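Local coordinates for protein FdhC (Acinetobacter nosocomialis, PDB 5KTC) that transfers a 3-hydroxybutanoyl group from coenzyme A to the amino group of a dTDP-linked 3-amino-3,6-dideoxy-D-galactose, as a GNAT-superfamily sugar N-acyltransferase, at residues R28-D31 / K32-T35; H102-K105 / Y106-V109; K134-D137 / K138-S141. One frame throughout, in Å; residues are numbered along the deposited sequence. Where two conformers were deposited one is given.

The three contacts follow one another along the chain inside one GNAT acetyltransferase range, and their centres stand about 16 to 17 Å apart with no direct touch; nearest atoms of any two are about 7 Å apart. Contact 1 lies in the loop after helix 21-28, contact 2 at the start of helix 107-122, and contact 3 at the start of helix 137-146. Strands 91-99 and 127-133, parallel neighbours in the mixed sheet, lead into contacts 2 and 3 respectively. Contact 1 supplies Arg-28 to a phosphate of the sugar nucleotide. Contacts 2 and 3 share coenzyme A: the former takes one pyrophosphate phosphate and the 3'-phosphate, the latter the other pyrophosphate phosphate and the pantetheine arm.

Contact 1 (R28-D31 / K32-T35); sequences RNND and KLNT. With FUH ([[(2~{R},3~{S},5~{R})-5-[5-methyl-2,4-bis(oxidanylidene)pyrimidin-1-yl]-3-oxidanyl-oxolan-2-yl]methoxy-oxidanyl-phosphoryl] [(2~{R},3~{R},4~{S},5~{R},6~{R})-6-methyl-3,5-bis(oxidanyl)-4-[[(3~{R})-3-oxidanylbutanoyl]amino]oxan-2-yl] hydrogen phosphate), chain C.
Asn-34 turns its amide back onto the C-terminal end of helix 21-28, its ND2 giving a hydrogen bond to Arg-28 O at 2.8 Å. That oxygen lies near the amide plane of Asn-34, 12° out of it, while the donor is tilted from the carbonyl plane. The torsion explains the reach: CG sits between the backbone N and the carbonyl carbon (chi1 68°), which folds the amide over its own chain. Asp-31 runs side by side with Asn-34, pointing the same way, the carboxylate and amide planes 45° apart; the bond from Asn-34 ND2 to Asp-31 OD1 is weak at 3.4 Å. Asn-30 OD1 accepts from Lys-32 N at 3.0 Å, an Asx turn, while Asn-30 ND2 lies 3.6 Å from Leu-33 CD1, the two side chains crossing at a slant. The bond from Leu-33 N to Asn-30 O, 2.9 Å, closes a turn over residues 30-33 around that Asx turn, just past helix 21-28 of the GNAT fold. The side chain of Arg-28 leaves the turn, and its guanidinium lies in the sugar-nucleotide pocket. There it makes a bidentate pair of hydrogen bonds to one phosphate, Arg-28 NH1 to FUH O8 at 2.8 Å and Arg-28 NH2 to FUH O7 at 2.9 Å. The phosphorus P1 lies in the guanidinium plane; FUH C17, of the thymine ring, lies over one face, offset toward the rim. Ser-40 OG and Ser-38 O bond Arg-28 NE and NH2.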
loop_
_atom_site.group_PDB
_atom_site.type_symbol
_atom_site.label_atom_id
_atom_site.label_comp_id
_atom_site.label_asym_id
_atom_site.label_seq_id
_atom_site.Cartn_x
_atom_site.Cartn_y
_atom_site.Cartn_z
ATOM N N ARG A 28 -10.367 9.403 4.334
ATOM C CA ARG A 28 -10.432 8.642 5.598
ATOM C C ARG A 28 -11.777 8.818 6.343
ATOM O O ARG A 28 -12.175 7.940 7.116
ATOM C CB ARG A 28 -9.283 9.051 6.472
ATOM C CG ARG A 28 -7.936 8.483 5.990
ATOM C CD ARG A 28 -6.844 8.788 7.001
ATOM N NE ARG A 28 -7.016 7.935 8.186
ATOM C CZ ARG A 28 -6.470 6.736 8.385
ATOM N NH1 ARG A 28 -5.639 6.168 7.490
ATOM N NH2 ARG A 28 -6.811 6.048 9.491
ATOM N N ASN A 29 -12.497 9.914 6.056
ATOM C CA ASN A 29 -13.798 10.187 6.654
ATOM C C ASN A 29 -14.954 9.829 5.736
ATOM O O ASN A 29 -16.115 10.176 6.018
ATOM C CB ASN A 29 -13.843 11.646 7.111
ATOM C CG ASN A 29 -13.003 11.885 8.364
ATOM O OD1 ASN A 29 -13.457 11.631 9.460
ATOM N ND2 ASN A 29 -11.787 12.344 8.212
ATOM N N ASN A 30 -14.644 9.186 4.620
ATOM C CA ASN A 30 -15.621 8.604 3.753
ATOM C C ASN A 30 -16.138 7.336 4.426
ATOM O O ASN A 30 -15.406 6.328 4.528
ATOM C CB ASN A 30 -14.989 8.307 2.382
ATOM C CG ASN A 30 -16.001 7.905 1.313
ATOM O OD1 ASN A 30 -17.054 7.361 1.606
ATOM N ND2 ASN A 30 -15.627 8.070 0.074
ATOM N N ASP A 31 -17.408 7.351 4.846
ATOM C CA ASP A 31 -17.991 6.197 5.516
ATOM C C ASP A 31 -18.182 5.018 4.616
ATOM O O ASP A 31 -18.434 3.969 5.096
ATOM C CB ASP A 31 -19.306 6.558 6.270
ATOM C CG ASP A 31 -19.065 7.574 7.429
ATOM O OD1 ASP A 31 -17.981 7.561 8.096
ATOM O OD2 ASP A 31 -19.967 8.417 7.652
ATOM N N LYS A 32 -18.059 5.146 3.309
ATOM C CA LYS A 32 -18.048 3.943 2.488
ATOM C C LYS A 32 -16.707 3.222 2.509
ATOM O O LYS A 32 -16.617 2.061 2.165
ATOM C CB LYS A 32 -18.394 4.269 1.053
ATOM C CG LYS A 32 -19.782 4.833 0.919
ATOM C CD LYS A 32 -19.896 5.574 -0.392
ATOM C CE LYS A 32 -21.330 6.057 -0.578
ATOM N NZ LYS A 32 -21.560 6.168 -2.044
ATOM N N LEU A 33 -15.664 3.933 2.890
ATOM C CA LEU A 33 -14.316 3.404 2.816
ATOM C C LEU A 33 -13.714 3.040 4.137
ATOM O O LEU A 33 -12.790 2.232 4.161
ATOM C CB LEU A 33 -13.406 4.448 2.132
ATOM C CG LEU A 33 -13.836 4.780 0.702
ATOM C CD1 LEU A 33 -12.871 5.827 0.113
ATOM C CD2 LEU A 33 -13.903 3.571 -0.245
ATOM N N ASN A 34 -14.217 3.599 5.225
ATOM C CA ASN A 34 -13.528 3.548 6.450
ATOM C C ASN A 34 -14.040 2.558 7.463
ATOM O O ASN A 34 -13.719 2.702 8.634
ATOM C CB ASN A 34 -13.402 4.910 7.093
ATOM C CG ASN A 34 -14.723 5.532 7.584
ATOM O OD1 ASN A 34 -15.777 4.919 7.619
ATOM N ND2 ASN A 34 -14.637 6.812 7.951
ATOM N N THR A 35 -14.825 1.581 7.001
ATOM C CA THR A 35 -15.384 0.545 7.894
ATOM C C THR A 35 -14.277 -0.125 8.724
ATOM O O THR A 35 -14.470 -0.358 9.887
ATOM C CB THR A 35 -16.083 -0.536 7.096
ATOM O OG1 THR A 35 -17.020 0.078 6.202
ATOM C CG2 THR A 35 -16.817 -1.536 8.044
HETATM O O1 FUH C . -4.333 -1.339 5.638
HETATM C C1 FUH C . -4.058 -2.307 6.338
HETATM C C2 FUH C . -3.346 -3.511 5.817
HETATM C C3 FUH C . -3.512 -3.680 4.330
HETATM O O2 FUH C . -4.671 -4.494 4.015
HETATM C C4 FUH C . -2.326 -4.399 3.739
HETATM N N1 FUH C . -4.356 -2.343 7.698
HETATM C C5 FUH C . -4.741 -1.113 8.399
HETATM C C6 FUH C . -5.958 -1.347 9.314
HETATM O O3 FUH C . -5.635 -2.360 10.167
HETATM C C7 FUH C . -6.279 -0.174 10.211
HETATM C C8 FUH C . -7.300 -0.482 11.333
HETATM O O4 FUH C . -5.089 0.300 10.865
HETATM C C9 FUH C . -3.569 -0.620 9.229
HETATM O O5 FUH C . -2.474 -0.187 8.408
HETATM C C10 FUH C . -3.970 0.571 10.004
HETATM O O6 FUH C . -4.310 1.586 9.072
HETATM P P1 FUH C . -4.503 3.083 9.501
HETATM O O7 FUH C . -5.850 3.346 10.064
HETATM O O8 FUH C . -4.285 3.859 8.202
HETATM O O9 FUH C . -3.279 3.593 10.381
HETATM P P2 FUH C . -2.966 3.480 11.946
HETATM O O10 FUH C . -1.584 2.939 12.072
HETATM O O11 FUH C . -4.046 2.589 12.547
HETATM O O12 FUH C . -3.069 5.000 12.324
HETATM C C11 FUH C . -2.391 5.494 13.483
HETATM C C12 FUH C . -3.156 6.686 13.999
HETATM C C13 FUH C . -4.681 6.461 14.080
HETATM O O13 FUH C . -5.268 7.153 15.197
HETATM C C14 FUH C . -5.242 7.134 12.835
HETATM C C15 FUH C . -4.253 8.256 12.639
HETATM O O14 FUH C . -2.964 7.803 13.124
HETATM N N2 FUH C . -3.960 8.645 11.242
HETATM C C16 FUH C . -3.339 7.784 10.388
HETATM C C17 FUH C . -3.012 8.194 9.095
HETATM C C18 FUH C . -2.308 7.279 8.116
HETATM C C19 FUH C . -3.389 9.519 8.716
HETATM O O15 FUH C . -3.058 9.959 7.539
HETATM N N3 FUH C . -3.999 10.346 9.576
HETATM C C20 FUH C . -4.233 9.918 10.822
HETATM O O16 FUH C . -4.858 10.728 11.658
#

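Contact 2 (H102-K105 / Y106-V109). With COA (coenzyme A), chain D.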
loop_
_atom_site.group_PDB
_atom_site.type_symbol
_atom_site.label_atom_id
_atom_site.label_comp_id
_atom_site.label_asym_id
_atom_site.label_seq_id
_atom_site.Cartn_x
_atom_site.Cartn_y
_atom_site.Cartn_z
ATOM N N HIS A 102 -12.871 6.496 -7.757
ATOM C CA HIS A 102 -12.225 6.906 -9.039
ATOM C C HIS A 102 -11.013 6.051 -9.338
ATOM O O HIS A 102 -10.349 6.265 -10.312
ATOM C CB HIS A 102 -11.862 8.416 -9.069
ATOM C CG HIS A 102 -11.482 8.959 -10.435
ATOM N ND1 HIS A 102 -12.174 8.677 -11.598
ATOM C CD2 HIS A 102 -10.500 9.821 -10.794
ATOM C CE1 HIS A 102 -11.599 9.285 -12.616
ATOM N NE2 HIS A 102 -10.579 9.988 -12.157
ATOM N N LYS A 103 -10.764 5.028 -8.527
ATOM C CA LYS A 103 -9.666 4.133 -8.724
ATOM C C LYS A 103 -9.779 3.450 -10.095
ATOM O O LYS A 103 -10.881 3.208 -10.589
ATOM C CB LYS A 103 -9.653 3.030 -7.604
ATOM C CG LYS A 103 -10.850 2.056 -7.682
ATOM C CD LYS A 103 -10.950 1.066 -6.551
ATOM C CE LYS A 103 -12.220 0.207 -6.678
ATOM N NZ LYS A 103 -12.494 -0.565 -5.435
ATOM N N THR A 104 -8.656 3.109 -10.671
ATOM C CA THR A 104 -8.668 2.225 -11.809
ATOM C C THR A 104 -9.020 0.823 -11.335
ATOM O O THR A 104 -8.923 0.511 -10.129
ATOM C CB THR A 104 -7.320 2.153 -12.513
ATOM O OG1 THR A 104 -6.340 1.844 -11.550
ATOM C CG2 THR A 104 -6.937 3.474 -13.149
ATOM N N LYS A 105 -9.454 -0.006 -12.281
ATOM C CA LYS A 105 -10.043 -1.323 -11.958
ATOM C C LYS A 105 -9.097 -2.199 -11.110
ATOM O O LYS A 105 -9.534 -2.809 -10.125
ATOM C CB LYS A 105 -10.362 -2.085 -13.225
ATOM C CG LYS A 105 -11.204 -3.315 -12.982
ATOM C CD LYS A 105 -11.728 -3.824 -14.323
ATOM C CE LYS A 105 -12.480 -5.145 -14.173
ATOM N NZ LYS A 105 -13.703 -5.052 -13.319
ATOM N N TYR A 106 -7.840 -2.229 -11.544
ATOM C CA TYR A 106 -6.830 -3.068 -10.966
ATOM C C TYR A 106 -5.856 -2.279 -10.083
ATOM O O TYR A 106 -4.793 -2.785 -9.780
ATOM C CB TYR A 106 -6.058 -3.867 -12.078
ATOM C CG TYR A 106 -7.022 -4.738 -12.889
ATOM C CD1 TYR A 106 -7.773 -5.728 -12.266
ATOM C CD2 TYR A 106 -7.216 -4.546 -14.260
ATOM C CE1 TYR A 106 -8.699 -6.496 -12.976
ATOM C CE2 TYR A 106 -8.153 -5.310 -14.970
ATOM C CZ TYR A 106 -8.873 -6.278 -14.334
ATOM O OH TYR A 106 -9.814 -7.037 -15.010
ATOM N N ALA A 107 -6.213 -1.066 -9.679
ATOM C CA ALA A 107 -5.346 -0.285 -8.766
ATOM C C ALA A 107 -4.902 -1.053 -7.520
ATOM O O ALA A 107 -3.788 -0.846 -7.000
ATOM C CB ALA A 107 -6.083 0.971 -8.324
ATOM N N ALA A 108 -5.815 -1.868 -6.992
ATOM C CA ALA A 108 -5.518 -2.628 -5.743
ATOM C C ALA A 108 -4.328 -3.558 -5.979
ATOM O O ALA A 108 -3.363 -3.595 -5.202
ATOM C CB ALA A 108 -6.754 -3.384 -5.240
ATOM N N VAL A 109 -4.363 -4.272 -7.097
ATOM C CA VAL A 109 -3.246 -5.168 -7.462
ATOM C C VAL A 109 -1.971 -4.375 -7.704
ATOM O O VAL A 109 -0.877 -4.744 -7.215
ATOM C CB VAL A 109 -3.565 -6.046 -8.707
ATOM C CG1 VAL A 109 -2.419 -6.948 -9.030
ATOM C CG2 VAL A 109 -4.830 -6.829 -8.507
HETATM N N1A COA D . -4.895 -11.432 -9.492
HETATM C C2A COA D . -5.676 -10.907 -10.465
HETATM N N3A COA D . -6.682 -10.067 -10.211
HETATM C C4A COA D . -6.865 -9.659 -8.964
HETATM C C5A COA D . -6.016 -10.159 -7.854
HETATM C C6A COA D . -4.984 -11.109 -8.195
HETATM N N6A COA D . -4.179 -11.625 -7.271
HETATM N N7A COA D . -6.439 -9.580 -6.739
HETATM C C8A COA D . -7.477 -8.788 -7.078
HETATM N N9A COA D . -7.732 -8.849 -8.413
HETATM C C1B COA D . -8.768 -8.103 -9.160
HETATM C C2B COA D . -10.090 -8.147 -8.385
HETATM O O2B COA D . -10.875 -9.317 -8.673
HETATM C C3B COA D . -10.727 -6.860 -8.784
HETATM O O3B COA D . -11.261 -7.037 -10.100
HETATM P P3B COA D . -12.850 -7.137 -10.321
HETATM O O7A COA D . -13.186 -5.694 -10.719
HETATM O O8A COA D . -12.730 -8.113 -11.457
HETATM O O9A COA D . -13.467 -7.611 -9.030
HETATM C C4B COA D . -9.555 -5.910 -8.878
HETATM O O4B COA D . -8.414 -6.713 -9.224
HETATM C C5B COA D . -9.373 -5.055 -7.640
HETATM O O5B COA D . -9.203 -5.874 -6.504
HETATM P P1A COA D . -10.215 -5.761 -5.296
HETATM O O1A COA D . -9.932 -6.908 -4.350
HETATM O O2A COA D . -11.618 -5.379 -5.683
HETATM O O3A COA D . -9.695 -4.511 -4.409
HETATM P P2A COA D . -10.283 -3.095 -4.144
HETATM O O4A COA D . -10.390 -2.236 -5.376
HETATM O O5A COA D . -11.534 -3.155 -3.285
HETATM O O6A COA D . -9.132 -2.417 -3.269
HETATM C CBP COA D . -8.876 -1.810 -0.923
HETATM C CCP COA D . -8.884 -2.939 -1.968
HETATM C CDP COA D . -8.660 -2.461 0.420
HETATM C CEP COA D . -7.747 -0.824 -1.208
HETATM C CAP COA D . -10.234 -1.067 -0.977
HETATM O OAP COA D . -11.262 -2.112 -0.991
HETATM C C9P COA D . -10.435 -0.090 0.109
HETATM O O9P COA D . -10.005 1.084 0.136
HETATM N N8P COA D . -11.148 -0.579 1.145
HETATM C C7P COA D . -11.413 0.225 2.277
HETATM C C6P COA D . -10.236 0.532 3.169
HETATM C C5P COA D . -9.707 -0.746 3.767
HETATM O O5P COA D . -10.501 -1.525 4.322
HETATM N N4P COA D . -8.417 -0.974 3.624
HETATM C C3P COA D . -7.801 -2.239 4.038
HETATM C C2P COA D . -7.606 -2.327 5.564
HETATM S S1P COA D . -7.096 -4.032 5.997
HETATM O O HOH W 1 -8.630 -1.689 -7.512
#
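Water 1 links Lys-105 O in the turn, Ala-108 N in the first turn of helix 107-122, and coenzyme A: it accepts from Ala-108 N at 2.9 Å, and Lys-105 O and COA O4A lie within donating distance at 3.0 and 2.8 Å from it. COA O4A also receives a hydrogen bond from Lys-103 NZ at 2.7 Å, and Lys-103 gets there with a chain extended beyond CG. Lys-105 holds the 3'-phosphate on the adenosine side, its NZ bonded to COA O7A at 2.7 Å; a bend at chi4 (63°) brings the ammonium round to it. On the way, Lys-105 CG stands over the centre of the Tyr-106 ring, 4.0 Å from the centroid and 9° off the normal, a CH-pi contact. The two side chains run alongside each other, and COA O4B meets the ring at its edge. The backbone beneath is a type I turn from Thr-104 to Ala-107, closed by Ala-107 N to Thr-104 O at 3.2 Å, and Tyr-106 takes the N-cap position. The loop between strand 91-99 and helix 107-122 corresponds to the pyrophosphate-binding loop of GNAT enzymes; here a lysine binds directly and a backbone amide acts through water. Thr-104 OG1 bonds to Thr-10. Helix 107-122 starts against the sheet, Ala-107 resting on strands 11-15, 75-86 and 91-99, while Ala-108 and Val-109 touch Phe-142 of helix 137-146.

Contact 3 (K134-D137 / K138-S141). With COA (coenzyme A), chain D.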
loop_
_atom_site.group_PDB
_atom_site.type_symbol
_atom_site.label_atom_id
_atom_site.label_comp_id
_atom_site.label_asym_id
_atom_site.label_seq_id
_atom_site.Cartn_x
_atom_site.Cartn_y
_atom_site.Cartn_z
ATOM N N LYS A 134 -11.257 -8.740 10.910
ATOM C CA LYS A 134 -12.214 -9.779 10.656
ATOM C C LYS A 134 -13.486 -9.070 10.162
ATOM O O LYS A 134 -13.770 -8.015 10.621
ATOM C CB LYS A 134 -12.417 -10.550 11.953
ATOM C CG LYS A 134 -11.216 -11.362 12.395
ATOM C CD LYS A 134 -11.523 -12.100 13.714
ATOM C CE LYS A 134 -10.891 -13.476 13.829
ATOM N NZ LYS A 134 -10.482 -13.701 15.268
ATOM N N GLY A 135 -14.135 -9.614 9.151
ATOM C CA GLY A 135 -15.249 -8.963 8.474
ATOM C C GLY A 135 -14.883 -8.345 7.149
ATOM O O GLY A 135 -15.753 -8.190 6.294
ATOM N N ASN A 136 -13.595 -8.002 6.939
ATOM C CA ASN A 136 -13.133 -7.358 5.677
ATOM C C ASN A 136 -12.778 -8.395 4.625
ATOM O O ASN A 136 -11.629 -8.518 4.122
ATOM C CB ASN A 136 -11.957 -6.422 5.994
ATOM C CG ASN A 136 -11.784 -5.297 4.979
ATOM O OD1 ASN A 136 -12.499 -5.192 3.992
ATOM N ND2 ASN A 136 -10.805 -4.444 5.240
ATOM N N ASP A 137 -13.825 -9.131 4.242
ATOM C CA ASP A 137 -13.688 -10.476 3.744
ATOM C C ASP A 137 -12.942 -10.498 2.429
ATOM O O ASP A 137 -12.044 -11.316 2.203
ATOM C CB ASP A 137 -15.075 -11.182 3.688
ATOM C CG ASP A 137 -15.715 -11.327 5.073
ATOM O OD1 ASP A 137 -14.964 -11.668 6.017
ATOM O OD2 ASP A 137 -16.938 -11.064 5.256
ATOM N N LYS A 138 -13.249 -9.531 1.586
ATOM C CA LYS A 138 -12.624 -9.444 0.306
ATOM C C LYS A 138 -11.092 -9.115 0.414
ATOM O O LYS A 138 -10.312 -9.407 -0.482
ATOM C CB LYS A 138 -13.390 -8.374 -0.493
ATOM C CG LYS A 138 -13.060 -8.407 -1.940
ATOM C CD LYS A 138 -13.990 -7.590 -2.824
ATOM C CE LYS A 138 -13.424 -7.735 -4.230
ATOM N NZ LYS A 138 -14.135 -6.951 -5.268
ATOM N N VAL A 139 -10.701 -8.434 1.466
ATOM C CA VAL A 139 -9.280 -8.034 1.668
ATOM C C VAL A 139 -8.474 -9.244 2.158
ATOM O O VAL A 139 -7.363 -9.478 1.717
ATOM C CB VAL A 139 -9.210 -6.801 2.606
ATOM C CG1 VAL A 139 -7.760 -6.369 2.891
ATOM C CG2 VAL A 139 -9.989 -5.668 1.961
ATOM N N HIS A 140 -9.080 -10.069 3.022
ATOM C CA HIS A 140 -8.483 -11.363 3.353
ATOM C C HIS A 140 -8.233 -12.129 2.082
ATOM O O HIS A 140 -7.130 -12.628 1.836
ATOM C CB HIS A 140 -9.351 -12.165 4.340
ATOM C CG HIS A 140 -9.562 -11.463 5.653
ATOM N ND1 HIS A 140 -8.561 -11.341 6.582
ATOM C CD2 HIS A 140 -10.627 -10.836 6.178
ATOM C CE1 HIS A 140 -9.000 -10.679 7.641
ATOM N NE2 HIS A 140 -10.241 -10.316 7.397
ATOM N N SER A 141 -9.254 -12.197 1.241
ATOM C CA SER A 141 -9.198 -13.012 0.066
ATOM C C SER A 141 -8.112 -12.512 -0.921
ATOM O O SER A 141 -7.331 -13.291 -1.518
ATOM C CB SER A 141 -10.615 -13.062 -0.529
ATOM O OG SER A 141 -10.562 -13.715 -1.749
HETATM N N1A COA D . -4.895 -11.432 -9.492
HETATM C C2A COA D . -5.676 -10.907 -10.465
HETATM N N3A COA D . -6.682 -10.067 -10.211
HETATM C C4A COA D . -6.865 -9.659 -8.964
HETATM C C5A COA D . -6.016 -10.159 -7.854
HETATM C C6A COA D . -4.984 -11.109 -8.195
HETATM N N6A COA D . -4.179 -11.625 -7.271
HETATM N N7A COA D . -6.439 -9.580 -6.739
HETATM C C8A COA D . -7.477 -8.788 -7.078
HETATM N N9A COA D . -7.732 -8.849 -8.413
HETATM C C1B COA D . -8.768 -8.103 -9.160
HETATM C C2B COA D . -10.090 -8.147 -8.385
HETATM O O2B COA D . -10.875 -9.317 -8.673
HETATM C C3B COA D . -10.727 -6.860 -8.784
HETATM O O3B COA D . -11.261 -7.037 -10.100
HETATM P P3B COA D . -12.850 -7.137 -10.321
HETATM O O7A COA D . -13.186 -5.694 -10.719
HETATM O O8A COA D . -12.730 -8.113 -11.457
HETATM O O9A COA D . -13.467 -7.611 -9.030
HETATM C C4B COA D . -9.555 -5.910 -8.878
HETATM O O4B COA D . -8.414 -6.713 -9.224
HETATM C C5B COA D . -9.373 -5.055 -7.640
HETATM O O5B COA D . -9.203 -5.874 -6.504
HETATM P P1A COA D . -10.215 -5.761 -5.296
HETATM O O1A COA D . -9.932 -6.908 -4.350
HETATM O O2A COA D . -11.618 -5.379 -5.683
HETATM O O3A COA D . -9.695 -4.511 -4.409
HETATM P P2A COA D . -10.283 -3.095 -4.144
HETATM O O4A COA D . -10.390 -2.236 -5.376
HETATM O O5A COA D . -11.534 -3.155 -3.285
HETATM O O6A COA D . -9.132 -2.417 -3.269
HETATM C CBP COA D . -8.876 -1.810 -0.923
HETATM C CCP COA D . -8.884 -2.939 -1.968
HETATM C CDP COA D . -8.660 -2.461 0.420
HETATM C CEP COA D . -7.747 -0.824 -1.208
HETATM C CAP COA D . -10.234 -1.067 -0.977
HETATM O OAP COA D . -11.262 -2.112 -0.991
HETATM C C9P COA D . -10.435 -0.090 0.109
HETATM O O9P COA D . -10.005 1.084 0.136
HETATM N N8P COA D . -11.148 -0.579 1.145
HETATM C C7P COA D . -11.413 0.225 2.277
HETATM C C6P COA D . -10.236 0.532 3.169
HETATM C C5P COA D . -9.707 -0.746 3.767
HETATM O O5P COA D . -10.501 -1.525 4.322
HETATM N N4P COA D . -8.417 -0.974 3.624
HETATM C C3P COA D . -7.801 -2.239 4.038
HETATM C C2P COA D . -7.606 -2.327 5.564
HETATM S S1P COA D . -7.096 -4.032 5.997
HETATM O O HOH W 2 -13.942 -6.526 2.349
#
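Asn-136 meets Val-139 one helical turn on, and its side chain can be followed from CB outward. CB lies 4.5 Å from His-140 NE2, a loose approach. CG, anti to the backbone N (chi1 -155°), comes to 3.5 Å from Val-139 CG2 as the two side chains cross. From there the amide divides its work. OD1 lies against the same methyl and receives a hydrogen bond of 2.6 Å from water 2, which in turn accepts from Lys-138 N. ND2 donates to O5P of coenzyme A at 3.1 Å, with an N-H...O angle of 148°. The amide therefore ties the pantetheine arm to the beginning of the helix, and bonds at both of its ends should fix its rotation. Asn-136 is the N-cap residue and the centre of an inverse gamma turn; its side chain makes no capping bond, but its backbone O accepts from two amides, Val-139 N at 2.8 Å and His-140 N at 3.2 Å. Gly-135, with positive phi (102°), carries the chain into this turn. The Lys-138 chain, extended beyond CG, carries NZ to COA O2A of the pyrophosphate at 3.0 Å. Val-139 CG1 approaches the thiol sulfur S1P at 3.9 Å, and the residue also touches the sugar nucleotide, placing it beside both products. The His-140 ring has Asp-137 CA at its edge. Its NE2 bonds to Met-133 O and its ND1 to Tyr-160 OH, tying helix 137-146 to strands 127-133 and 157-163. Side chains pack there too, Val-139 and His-140 on Val-132 of the first strand and His-140 also on Ile-158 of the second.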